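Local coordinates for protein tungsten-containing formylmethanofuran dehydrogenase 2 subunit C (Methanothermobacter wolfeii, PDB 5T5I) that is a subunit of the tungsten-dependent enzyme complex that probably converts carbon dioxide and methanofuran to formylmethanofuran in the first step of methanogenesis, at residues I162-N167 and P181-N186; G168-I173 and N187-I192; E203-T208 and H249-A254; F222-V227 and Y243-D248. All coordinates share one frame; numbering follows the deposited sequence.

Interaction 1 (I162-N167 and P181-N186); sequences IGEYMN and PGIHMN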
loop_
_atom_site.group_PDB
_atom_site.type_symbol
_atom_site.label_atom_id
_atom_site.label_comp_id
_atom_site.label_asym_id
_atom_site.label_seq_id
_atom_site.Cartn_x
_atom_site.Cartn_y
_atom_site.Cartn_z
ATOM N N ILE C 162 28.172 12.231 18.919
ATOM C CA ILE C 162 29.556 12.654 18.831
ATOM C C ILE C 162 29.537 14.167 18.494
ATOM O O ILE C 162 28.652 14.638 17.767
ATOM C CB ILE C 162 30.416 11.829 17.818
ATOM C CG1 ILE C 162 29.993 12.053 16.367
ATOM C CG2 ILE C 162 30.428 10.311 18.150
ATOM C CD1 ILE C 162 31.155 11.986 15.442
ATOM N N GLY C 163 30.432 14.915 19.101
ATOM C CA GLY C 163 30.497 16.361 18.911
ATOM C C GLY C 163 29.279 17.128 19.395
ATOM O O GLY C 163 28.940 18.179 18.848
ATOM N N GLU C 164 28.613 16.619 20.429
ATOM C CA GLU C 164 27.439 17.265 21.029
ATOM C C GLU C 164 27.808 18.669 21.554
ATOM O O GLU C 164 28.756 18.801 22.319
ATOM C CB GLU C 164 26.879 16.355 22.140
ATOM C CG GLU C 164 25.701 16.915 22.937
ATOM C CD GLU C 164 25.984 17.282 24.380
ATOM O OE1 GLU C 164 27.172 17.369 24.753
ATOM O OE2 GLU C 164 25.021 17.607 25.108
ATOM N N TYR C 165 27.109 19.720 21.066
ATOM C CA TYR C 165 27.379 21.137 21.405
ATOM C C TYR C 165 28.836 21.580 21.040
ATOM O O TYR C 165 29.393 22.475 21.675
ATOM C CB TYR C 165 27.048 21.463 22.888
ATOM C CG TYR C 165 25.584 21.722 23.173
ATOM C CD1 TYR C 165 25.008 22.955 22.900
ATOM C CD2 TYR C 165 24.789 20.751 23.763
ATOM C CE1 TYR C 165 23.664 23.207 23.182
ATOM C CE2 TYR C 165 23.449 20.988 24.055
ATOM C CZ TYR C 165 22.885 22.215 23.751
ATOM O OH TYR C 165 21.562 22.424 24.039
ATOM N N MET C 166 29.422 20.999 19.983
ATOM C CA MET C 166 30.791 21.323 19.558
ATOM C C MET C 166 30.912 22.807 19.222
ATOM O O MET C 166 30.018 23.360 18.591
ATOM C CB MET C 166 31.181 20.471 18.333
ATOM C CG MET C 166 32.646 20.295 18.141
ATOM S SD MET C 166 32.913 19.323 16.639
ATOM C CE MET C 166 34.651 19.322 16.548
ATOM N N ASN C 167 31.999 23.439 19.661
ATOM C CA ASN C 167 32.280 24.860 19.453
ATOM C C ASN C 167 33.708 25.128 18.901
ATOM O O ASN C 167 34.315 26.147 19.227
ATOM C CB ASN C 167 32.109 25.571 20.797
ATOM C CG ASN C 167 31.819 27.033 20.693
ATOM O OD1 ASN C 167 31.435 27.557 19.633
ATOM N ND2 ASN C 167 32.007 27.721 21.806
ATOM N N PRO C 181 25.021 12.465 15.292
ATOM C CA PRO C 181 26.350 13.099 15.320
ATOM C C PRO C 181 26.194 14.598 15.040
ATOM O O PRO C 181 25.359 14.984 14.215
ATOM C CB PRO C 181 27.101 12.402 14.183
ATOM C CG PRO C 181 26.038 12.043 13.203
ATOM C CD PRO C 181 24.830 11.678 14.051
ATOM N N GLY C 182 26.943 15.423 15.763
ATOM C CA GLY C 182 26.866 16.877 15.632
ATOM C C GLY C 182 25.604 17.517 16.193
ATOM O O GLY C 182 25.268 18.652 15.821
ATOM N N ILE C 183 24.891 16.806 17.094
ATOM C CA ILE C 183 23.685 17.327 17.767
ATOM C C ILE C 183 24.022 18.684 18.434
ATOM O O ILE C 183 25.009 18.772 19.150
ATOM C CB ILE C 183 23.099 16.305 18.788
ATOM C CG1 ILE C 183 21.731 16.777 19.372
ATOM C CG2 ILE C 183 24.089 15.971 19.917
ATOM C CD1 ILE C 183 20.535 16.325 18.586
ATOM N N HIS C 184 23.238 19.736 18.152
ATOM C CA HIS C 184 23.463 21.097 18.713
ATOM C C HIS C 184 24.844 21.682 18.391
ATOM O O HIS C 184 25.290 22.572 19.093
ATOM C CB HIS C 184 23.239 21.140 20.241
ATOM C CG HIS C 184 21.826 21.053 20.676
ATOM N ND1 HIS C 184 20.956 22.110 20.508
ATOM C CD2 HIS C 184 21.203 20.068 21.344
ATOM C CE1 HIS C 184 19.813 21.708 21.044
ATOM N NE2 HIS C 184 19.936 20.489 21.575
ATOM N N MET C 185 25.496 21.254 17.302
ATOM C CA MET C 185 26.820 21.769 16.949
ATOM C C MET C 185 26.742 23.272 16.628
ATOM O O MET C 185 25.803 23.704 15.969
ATOM C CB MET C 185 27.343 20.970 15.725
ATOM C CG MET C 185 28.623 21.408 15.177
ATOM S SD MET C 185 29.015 20.335 13.757
ATOM C CE MET C 185 30.745 20.518 13.751
ATOM N N ASN C 186 27.710 24.052 17.142
ATOM C CA ASN C 186 27.840 25.492 16.891
ATOM C C ASN C 186 28.962 25.816 15.920
ATOM O O ASN C 186 28.830 26.751 15.137
ATOM C CB ASN C 186 28.110 26.251 18.200
ATOM C CG ASN C 186 26.899 26.426 19.048
ATOM O OD1 ASN C 186 26.897 26.091 20.236
ATOM N ND2 ASN C 186 25.912 27.113 18.503
#
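Y165 lies on H184 as an offset stack, planes 5° apart and centroids 4.3 Å apart. From Y165 CB, CG goes anti to the carbonyl carbon (chi1 -81°), and this puts CG 3.8 Å from H184 CB. That methylene sits over the centre of the phenol ring, a CH-pi contact. Further out, Y165 CZ is 3.5 Å from H184 CG. At the tip, Y165 OH lies over the centre of the imidazole. An alanine here would probably leave that imidazole face uncovered and H184 less restrained in its rotation, although NE2 keeps its acidic partner on another protein chain. The backbones add three nearly straight bonds: G182 N to I162 O (2.7 Å), Y165 N to I183 O (3.0 Å) and N186 N to M166 O (2.8 Å). M166 and M185 lie side by side, pointing the same way, with M166 SD 3.8 Å from M185 CE; both pack on I190. E164 packs on I183 CG2, while its OE1 bonds to S139 of the calcium site. Each type II turn, G163-M166 and G182-M185, starts on glycine, and its third residue, Y165 or H184, also takes positive phi. Such matching turns in successive coils are typical of a parallel beta-helix.

Interaction 2 (G168-I173 and N187-I192); sequences GGKIII and NGLIII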
loop_
_atom_site.group_PDB
_atom_site.type_symbol
_atom_site.label_atom_id
_atom_site.label_comp_id
_atom_site.label_asym_id
_atom_site.label_seq_id
_atom_site.Cartn_x
_atom_site.Cartn_y
_atom_site.Cartn_z
ATOM N N GLY C 168 34.224 24.211 18.099
ATOM C CA GLY C 168 35.576 24.280 17.539
ATOM C C GLY C 168 36.266 22.930 17.570
ATOM O O GLY C 168 35.776 21.988 18.193
ATOM N N GLY C 169 37.412 22.849 16.923
ATOM C CA GLY C 169 38.184 21.621 16.846
ATOM C C GLY C 169 37.726 20.719 15.719
ATOM O O GLY C 169 36.959 21.129 14.838
ATOM N N LYS C 170 38.175 19.473 15.759
ATOM C CA LYS C 170 37.909 18.521 14.683
ATOM C C LYS C 170 37.749 17.095 15.198
ATOM O O LYS C 170 38.549 16.645 16.017
ATOM C CB LYS C 170 39.076 18.581 13.693
ATOM C CG LYS C 170 38.910 17.727 12.454
ATOM C CD LYS C 170 39.843 18.161 11.330
ATOM C CE LYS C 170 41.315 17.974 11.634
ATOM N NZ LYS C 170 42.184 18.497 10.546
ATOM N N ILE C 171 36.746 16.374 14.680
ATOM C CA ILE C 171 36.511 14.969 15.024
ATOM C C ILE C 171 36.473 14.162 13.725
ATOM O O ILE C 171 35.690 14.480 12.824
ATOM C CB ILE C 171 35.220 14.760 15.845
ATOM C CG1 ILE C 171 35.287 15.508 17.195
ATOM C CG2 ILE C 171 34.955 13.243 16.071
ATOM C CD1 ILE C 171 33.940 15.609 17.944
ATOM N N ILE C 172 37.278 13.099 13.647
ATOM C CA ILE C 172 37.298 12.204 12.491
ATOM C C ILE C 172 36.944 10.787 12.968
ATOM O O ILE C 172 37.632 10.254 13.838
ATOM C CB ILE C 172 38.667 12.233 11.757
ATOM C CG1 ILE C 172 38.972 13.650 11.212
ATOM C CG2 ILE C 172 38.695 11.195 10.619
ATOM C CD1 ILE C 172 40.395 13.860 10.747
ATOM N N ILE C 173 35.875 10.193 12.421
ATOM C CA ILE C 173 35.497 8.798 12.701
ATOM C C ILE C 173 35.773 8.046 11.406
ATOM O O ILE C 173 35.126 8.326 10.391
ATOM C CB ILE C 173 34.005 8.630 13.136
ATOM C CG1 ILE C 173 33.600 9.624 14.237
ATOM C CG2 ILE C 173 33.709 7.174 13.569
ATOM C CD1 ILE C 173 34.401 9.592 15.531
ATOM N N ASN C 187 30.102 25.134 16.052
ATOM C CA ASN C 187 31.299 25.344 15.228
ATOM C C ASN C 187 32.145 24.081 15.267
ATOM O O ASN C 187 31.972 23.243 16.155
ATOM C CB ASN C 187 32.142 26.524 15.785
ATOM C CG ASN C 187 31.956 27.849 15.093
ATOM O OD1 ASN C 187 32.732 28.222 14.214
ATOM N ND2 ASN C 187 31.037 28.667 15.580
ATOM N N GLY C 188 33.080 23.988 14.333
ATOM C CA GLY C 188 33.991 22.858 14.221
ATOM C C GLY C 188 33.733 22.041 12.976
ATOM O O GLY C 188 32.916 22.416 12.122
ATOM N N LEU C 189 34.459 20.936 12.858
ATOM C CA LEU C 189 34.369 20.036 11.710
ATOM C C LEU C 189 34.277 18.588 12.189
ATOM O O LEU C 189 35.087 18.158 13.003
ATOM C CB LEU C 189 35.592 20.240 10.775
ATOM C CG LEU C 189 35.800 19.225 9.649
ATOM C CD1 LEU C 189 34.632 19.220 8.669
ATOM C CD2 LEU C 189 37.122 19.500 8.902
ATOM N N ILE C 190 33.276 17.853 11.699
ATOM C CA ILE C 190 33.116 16.424 11.965
ATOM C C ILE C 190 33.184 15.718 10.610
ATOM O O ILE C 190 32.397 16.038 9.713
ATOM C CB ILE C 190 31.804 16.077 12.699
ATOM C CG1 ILE C 190 31.778 16.724 14.102
ATOM C CG2 ILE C 190 31.626 14.540 12.828
ATOM C CD1 ILE C 190 30.386 16.753 14.745
ATOM N N ILE C 191 34.103 14.751 10.467
ATOM C CA ILE C 191 34.199 13.930 9.253
ATOM C C ILE C 191 33.881 12.475 9.650
ATOM O O ILE C 191 34.576 11.906 10.479
ATOM C CB ILE C 191 35.576 14.022 8.541
ATOM C CG1 ILE C 191 35.880 15.473 8.093
ATOM C CG2 ILE C 191 35.598 13.049 7.330
ATOM C CD1 ILE C 191 37.307 15.704 7.584
ATOM N N ILE C 192 32.867 11.877 9.031
ATOM C CA ILE C 192 32.502 10.464 9.236
ATOM C C ILE C 192 32.821 9.738 7.915
ATOM O O ILE C 192 32.181 9.989 6.890
ATOM C CB ILE C 192 31.020 10.327 9.689
ATOM C CG1 ILE C 192 30.798 11.045 11.061
ATOM C CG2 ILE C 192 30.605 8.841 9.791
ATOM C CD1 ILE C 192 29.421 11.557 11.268
#
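Strands 170-173 and 187-192 run side by side in the same direction, 3° apart, with K170 facing L189, I171 facing I190, I172 facing I191 and I173 facing I192. G169 O accepts a hydrogen bond from L189 N at 3.2 Å. I171 N then gives to L189 O, and I171 O takes I191 N at 2.9 Å. I173 N closes the series on I191 O. A weak bond from G168 N to N187 O precedes them, where the chain turns its corner. Longer CA-H...O contacts run beside the bonds, among them K170 CA to L189 O at 3.3 Å.

At G188 the lack of a side chain is a matter of space. A CB there would be tight against G169 O, and also jammed against the carbonyl oxygen of N187.

The apolar contacts pair like with like. I171 CB meets I190 CG1 at 4.3 Å, and the CG1 atoms of I173 and I192 are 4.5 Å apart. I171, I173, I190 and I192 share one face, and I162 and M166 pack on that side. On the other face I172 CG1 approaches I191 CB at 4.3 Å.

On this second face the side chains of K170 and L189 lie side by side, pointing the same way. K170 CD touches L189 CD2 at 3.9 Å, and the lysine chain then bends at chi3 (65°). K170 NZ forms a salt bridge with E236, and the side chains of I172, L189 and I191 also touch E236.

Parallel strands in exact register, with isoleucine stacked on isoleucine from coil to coil, are the hallmark of a parallel beta-helix.

Interaction 3 (E203-T208 and H249-A254); sequences EMAGGT and HAIKGA
A205 and A254 bring their CA atoms to 4.3 Å where two irregular loops meet, the second folding into a type II turn from I251 to A254. The first loop leads into strand 208-211, and the second links strands 241-247 and 256-261. A weak bond, A254 N to I251 O, closes the turn. I251 is the side chain that carries the contact. Its CB bond points toward E203-T208, and CG1 is anti to the carbonyl carbon (chi1 -63°). I251 CG1 comes to 3.5 Å from E203 O. One atom on, I251 CD1 rests 4.1 Å from E203 CB. The other branch, I251 CG2, faces A205 CB at 4.2 Å. A254 adds its methyl, with CB 3.8 Å from M204 O.

E203 and M204 also serve partners outside the two segments. The E203 carboxylate meets a basic and an aromatic side chain of another protein chain. The M204 CB bond points away from H249-A254, and its side chain packs on F222 and V258.

The two segments share no hydrogen bond. Their tie is by van der Waals contact between small or branched groups, partly against carbonyl oxygens. The polar links lie just beside it: D248 OD2 takes E203 N, D248 OD1 takes A250 N, and A205 bonds to the backbone of K255. D248 thus bonds to both loops, so polar bonds beside the patch tie them as well as the apolar touch.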
loop_
_atom_site.group_PDB
_atom_site.type_symbol
_atom_site.label_atom_id
_atom_site.label_comp_id
_atom_site.label_asym_id
_atom_site.label_seq_id
_atom_site.Cartn_x
_atom_site.Cartn_y
_atom_site.Cartn_z
ATOM N N GLU C 203 19.490 19.822 15.117
ATOM C CA GLU C 203 19.536 21.076 15.879
ATOM C C GLU C 203 20.894 21.828 15.793
ATOM O O GLU C 203 21.200 22.644 16.660
ATOM C CB GLU C 203 19.113 20.820 17.336
ATOM C CG GLU C 203 17.667 20.368 17.441
ATOM C CD GLU C 203 17.329 19.850 18.820
ATOM O OE1 GLU C 203 17.582 18.654 19.085
ATOM O OE2 GLU C 203 16.851 20.658 19.650
ATOM N N MET C 204 21.685 21.612 14.726
ATOM C CA MET C 204 22.950 22.334 14.586
ATOM C C MET C 204 22.663 23.806 14.209
ATOM O O MET C 204 21.686 24.096 13.505
ATOM C CB MET C 204 23.890 21.658 13.546
ATOM C CG MET C 204 23.498 21.907 12.093
ATOM S SD MET C 204 24.467 21.025 10.824
ATOM C CE MET C 204 26.129 21.361 11.338
ATOM N N ALA C 205 23.504 24.717 14.713
ATOM C CA ALA C 205 23.439 26.158 14.417
ATOM C C ALA C 205 24.602 26.630 13.507
ATOM O O ALA C 205 24.507 27.683 12.885
ATOM C CB ALA C 205 23.463 26.934 15.729
ATOM N N GLY C 206 25.664 25.840 13.421
ATOM C CA GLY C 206 26.859 26.157 12.644
ATOM C C GLY C 206 27.820 24.987 12.616
ATOM O O GLY C 206 27.524 23.923 13.170
ATOM N N GLY C 207 28.958 25.185 11.970
ATOM C CA GLY C 207 29.950 24.137 11.788
ATOM C C GLY C 207 29.656 23.310 10.552
ATOM O O GLY C 207 28.671 23.562 9.835
ATOM N N THR C 208 30.500 22.308 10.301
ATOM C CA THR C 208 30.382 21.440 9.126
ATOM C C THR C 208 30.463 19.949 9.497
ATOM O O THR C 208 31.322 19.543 10.262
ATOM C CB THR C 208 31.482 21.772 8.090
ATOM O OG1 THR C 208 31.513 23.167 7.845
ATOM C CG2 THR C 208 31.283 21.045 6.778
ATOM N N HIS C 249 17.162 24.221 10.122
ATOM C CA HIS C 249 16.274 25.376 10.209
ATOM C C HIS C 249 15.141 25.260 11.267
ATOM O O HIS C 249 14.332 26.175 11.360
ATOM C CB HIS C 249 15.729 25.780 8.850
ATOM C CG HIS C 249 16.771 26.120 7.832
ATOM N ND1 HIS C 249 16.771 25.422 6.657
ATOM C CD2 HIS C 249 17.824 26.981 7.815
ATOM C CE1 HIS C 249 17.776 25.884 5.948
ATOM N NE2 HIS C 249 18.444 26.803 6.588
ATOM N N ALA C 250 15.152 24.223 12.135
ATOM C CA ALA C 250 14.323 24.195 13.338
ATOM C C ALA C 250 14.932 25.215 14.326
ATOM O O ALA C 250 14.251 25.628 15.248
ATOM C CB ALA C 250 14.342 22.819 13.986
ATOM N N ILE C 251 16.235 25.565 14.156
ATOM C CA ILE C 251 16.981 26.525 14.987
ATOM C C ILE C 251 16.976 27.890 14.284
ATOM O O ILE C 251 17.205 27.962 13.073
ATOM C CB ILE C 251 18.433 26.022 15.222
ATOM C CG1 ILE C 251 18.445 24.683 16.006
ATOM C CG2 ILE C 251 19.317 27.082 15.930
ATOM C CD1 ILE C 251 18.101 24.781 17.537
ATOM N N LYS C 252 16.775 28.971 15.048
ATOM C CA LYS C 252 16.755 30.324 14.482
ATOM C C LYS C 252 18.151 30.737 14.037
ATOM O O LYS C 252 19.108 30.518 14.771
ATOM C CB LYS C 252 16.202 31.343 15.498
ATOM C CG LYS C 252 14.725 31.152 15.779
ATOM C CD LYS C 252 14.226 32.108 16.858
ATOM C CE LYS C 252 12.784 31.819 17.214
ATOM N NZ LYS C 252 12.319 32.599 18.390
ATOM N N GLY C 253 18.251 31.298 12.828
ATOM C CA GLY C 253 19.512 31.763 12.274
ATOM C C GLY C 253 20.539 30.673 12.001
ATOM O O GLY C 253 21.733 30.966 11.979
ATOM N N ALA C 254 20.091 29.413 11.772
ATOM C CA ALA C 254 20.989 28.269 11.558
ATOM C C ALA C 254 21.820 28.425 10.270
ATOM O O ALA C 254 21.280 28.810 9.239
ATOM C CB ALA C 254 20.183 26.977 11.494
#

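Interaction 4 (F222-V227 and Y243-D248); sequences FKYLGV and YKFEGD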
loop_
_atom_site.group_PDB
_atom_site.type_symbol
_atom_site.label_atom_id
_atom_site.label_comp_id
_atom_site.label_asym_id
_atom_site.label_seq_id
_atom_site.Cartn_x
_atom_site.Cartn_y
_atom_site.Cartn_z
ATOM N N PHE C 222 16.440 20.651 6.900
ATOM C CA PHE C 222 17.591 21.071 6.092
ATOM C C PHE C 222 17.144 21.525 4.702
ATOM O O PHE C 222 16.161 21.004 4.182
ATOM C CB PHE C 222 18.613 19.941 5.996
ATOM C CG PHE C 222 19.520 19.865 7.203
ATOM C CD1 PHE C 222 19.093 19.263 8.376
ATOM C CD2 PHE C 222 20.795 20.419 7.172
ATOM C CE1 PHE C 222 19.926 19.208 9.496
ATOM C CE2 PHE C 222 21.621 20.376 8.297
ATOM C CZ PHE C 222 21.173 19.786 9.458
ATOM N N LYS C 223 17.842 22.508 4.115
ATOM C CA LYS C 223 17.568 22.999 2.765
ATOM C C LYS C 223 18.631 22.416 1.859
ATOM O O LYS C 223 19.814 22.488 2.178
ATOM C CB LYS C 223 17.642 24.523 2.700
ATOM C CG LYS C 223 17.340 25.130 1.338
ATOM C CD LYS C 223 17.476 26.649 1.389
ATOM C CE LYS C 223 17.139 27.301 0.065
ATOM N NZ LYS C 223 18.093 28.390 -0.270
ATOM N N TYR C 224 18.214 21.883 0.721
ATOM C CA TYR C 224 19.133 21.305 -0.269
ATOM C C TYR C 224 19.707 22.425 -1.146
ATOM O O TYR C 224 18.933 23.176 -1.736
ATOM C CB TYR C 224 18.384 20.254 -1.104
ATOM C CG TYR C 224 19.204 19.671 -2.228
ATOM C CD1 TYR C 224 20.390 18.997 -1.970
ATOM C CD2 TYR C 224 18.795 19.793 -3.553
ATOM C CE1 TYR C 224 21.153 18.458 -2.997
ATOM C CE2 TYR C 224 19.554 19.259 -4.596
ATOM C CZ TYR C 224 20.724 18.573 -4.310
ATOM O OH TYR C 224 21.509 18.074 -5.319
ATOM N N LEU C 225 21.046 22.552 -1.209
ATOM C CA LEU C 225 21.740 23.599 -1.986
ATOM C C LEU C 225 22.323 23.134 -3.331
ATOM O O LEU C 225 22.704 23.978 -4.130
ATOM C CB LEU C 225 22.864 24.224 -1.142
ATOM C CG LEU C 225 22.458 24.902 0.190
ATOM C CD1 LEU C 225 23.662 25.521 0.838
ATOM C CD2 LEU C 225 21.391 25.982 -0.012
ATOM N N GLY C 226 22.384 21.834 -3.576
ATOM C CA GLY C 226 22.933 21.288 -4.818
ATOM C C GLY C 226 24.107 20.362 -4.552
ATOM O O GLY C 226 24.252 19.850 -3.439
ATOM N N VAL C 227 25.014 20.230 -5.531
ATOM C CA VAL C 227 26.198 19.386 -5.407
ATOM C C VAL C 227 27.444 20.252 -5.470
ATOM O O VAL C 227 27.535 21.185 -6.283
ATOM C CB VAL C 227 26.206 18.252 -6.479
ATOM C CG1 VAL C 227 27.588 17.585 -6.630
ATOM C CG2 VAL C 227 25.152 17.197 -6.153
ATOM N N TYR C 243 26.378 16.002 -1.981
ATOM C CA TYR C 243 25.118 16.742 -1.861
ATOM C C TYR C 243 25.350 17.690 -0.686
ATOM O O TYR C 243 25.906 17.258 0.327
ATOM C CB TYR C 243 23.940 15.827 -1.517
ATOM C CG TYR C 243 23.532 14.903 -2.635
ATOM C CD1 TYR C 243 23.084 15.406 -3.853
ATOM C CD2 TYR C 243 23.507 13.525 -2.450
ATOM C CE1 TYR C 243 22.686 14.559 -4.883
ATOM C CE2 TYR C 243 23.104 12.667 -3.472
ATOM C CZ TYR C 243 22.698 13.187 -4.689
ATOM O OH TYR C 243 22.281 12.356 -5.697
ATOM N N LYS C 244 25.001 18.975 -0.842
ATOM C CA LYS C 244 25.212 20.012 0.167
ATOM C C LYS C 244 23.862 20.450 0.737
ATOM O O LYS C 244 22.927 20.740 -0.015
ATOM C CB LYS C 244 25.946 21.213 -0.459
ATOM C CG LYS C 244 26.341 22.289 0.535
ATOM C CD LYS C 244 27.021 23.454 -0.173
ATOM C CE LYS C 244 27.531 24.504 0.776
ATOM N NZ LYS C 244 28.253 25.589 0.053
ATOM N N PHE C 245 23.780 20.510 2.061
ATOM C CA PHE C 245 22.569 20.908 2.791
ATOM C C PHE C 245 22.898 21.958 3.833
ATOM O O PHE C 245 23.956 21.869 4.459
ATOM C CB PHE C 245 21.973 19.691 3.519
ATOM C CG PHE C 245 21.527 18.567 2.623
ATOM C CD1 PHE C 245 20.225 18.517 2.139
ATOM C CD2 PHE C 245 22.385 17.516 2.321
ATOM C CE1 PHE C 245 19.795 17.447 1.352
ATOM C CE2 PHE C 245 21.967 16.462 1.513
ATOM C CZ PHE C 245 20.676 16.434 1.031
ATOM N N GLU C 246 21.985 22.915 4.056
ATOM C CA GLU C 246 22.121 23.949 5.085
ATOM C C GLU C 246 21.014 23.807 6.126
ATOM O O GLU C 246 19.842 23.611 5.783
ATOM C CB GLU C 246 22.080 25.353 4.469
ATOM C CG GLU C 246 22.450 26.456 5.456
ATOM C CD GLU C 246 22.186 27.848 4.923
ATOM O OE1 GLU C 246 21.037 28.114 4.501
ATOM O OE2 GLU C 246 23.124 28.677 4.949
ATOM N N GLY C 247 21.388 23.926 7.394
ATOM C CA GLY C 247 20.408 23.817 8.471
ATOM C C GLY C 247 21.029 23.871 9.846
ATOM O O GLY C 247 22.157 24.358 9.984
ATOM N N ASP C 248 20.361 23.366 10.890
ATOM C CA ASP C 248 19.013 22.796 10.912
ATOM C C ASP C 248 18.056 23.972 11.092
ATOM O O ASP C 248 18.100 24.640 12.136
ATOM C CB ASP C 248 18.921 21.812 12.089
ATOM C CG ASP C 248 17.612 21.066 12.271
ATOM O OD1 ASP C 248 16.603 21.472 11.660
ATOM O OD2 ASP C 248 17.590 20.106 13.065
#
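F222-V227 and Y243-D248 form an antiparallel strand pair beyond the parallel coils, near the C-terminal end of the fold. K223 and E246 are a hydrogen-bonded pair, with K223 N to E246 O at 2.8 Å and E246 N to K223 O at 2.9 Å. Further along, L225 N gives to K244 O and G226 O takes K244 N. Two residues thus face one, as in a beta bulge.

Y224, Y243 and F245 make an aromatic cluster on one face. Y224 CD1 lies over the F245 ring, 3.7 Å from F245 CE1. Y224 OH reaches the edge of the Y243 ring at CD1 (3.4 Å), and V227 CG2 packs on the same ring atom at 3.6 Å. L225 points toward the other strand, and its CD1 touches K244 CE and E246 CB, which lie on the other face.

F222 holds the far end. Its ring lies against the backbone, with the CA atoms of G247 and D248 over one face. F222 CE1 meets D248 CB at 3.8 Å. The peptide bond between G247 and D248 is cis, and a side chain on G247 would clash with F222 CD2. An alanine here would probably open a gap beside this cis peptide and leave F218 and M204 without the ring they meet.

The chemistry is mixed. Backbone bonds set the strand pairing, aromatic rings gather on one face, and K223 NZ stays 5.6 Å from E246 OE1, so the opposite charges could attract only at a distance.

How the interactions relate
Interactions 1 and 2 join the same two neighbouring coils. Interaction 1 has more of its residues buried, with turns and stacked rings. Interaction 2 is regular strand pairing, and they meet where M166 O also reaches N187 N. Interaction 2 touches no other protein chain, whereas the other three do. T208 carries the strand pairing of interaction 2 on into the coil of interaction 3, through bonds to G188 and I190. Interaction 3 is the smallest, made by aliphatic carbons touching each other and carbonyl oxygens. Interaction 4 is nested in the loop closed by interaction 3, and D248 joins the two. Farthest from the chain's centre, interaction 4 swaps parallel aliphatic pairing for antiparallel strands and aromatic side chains.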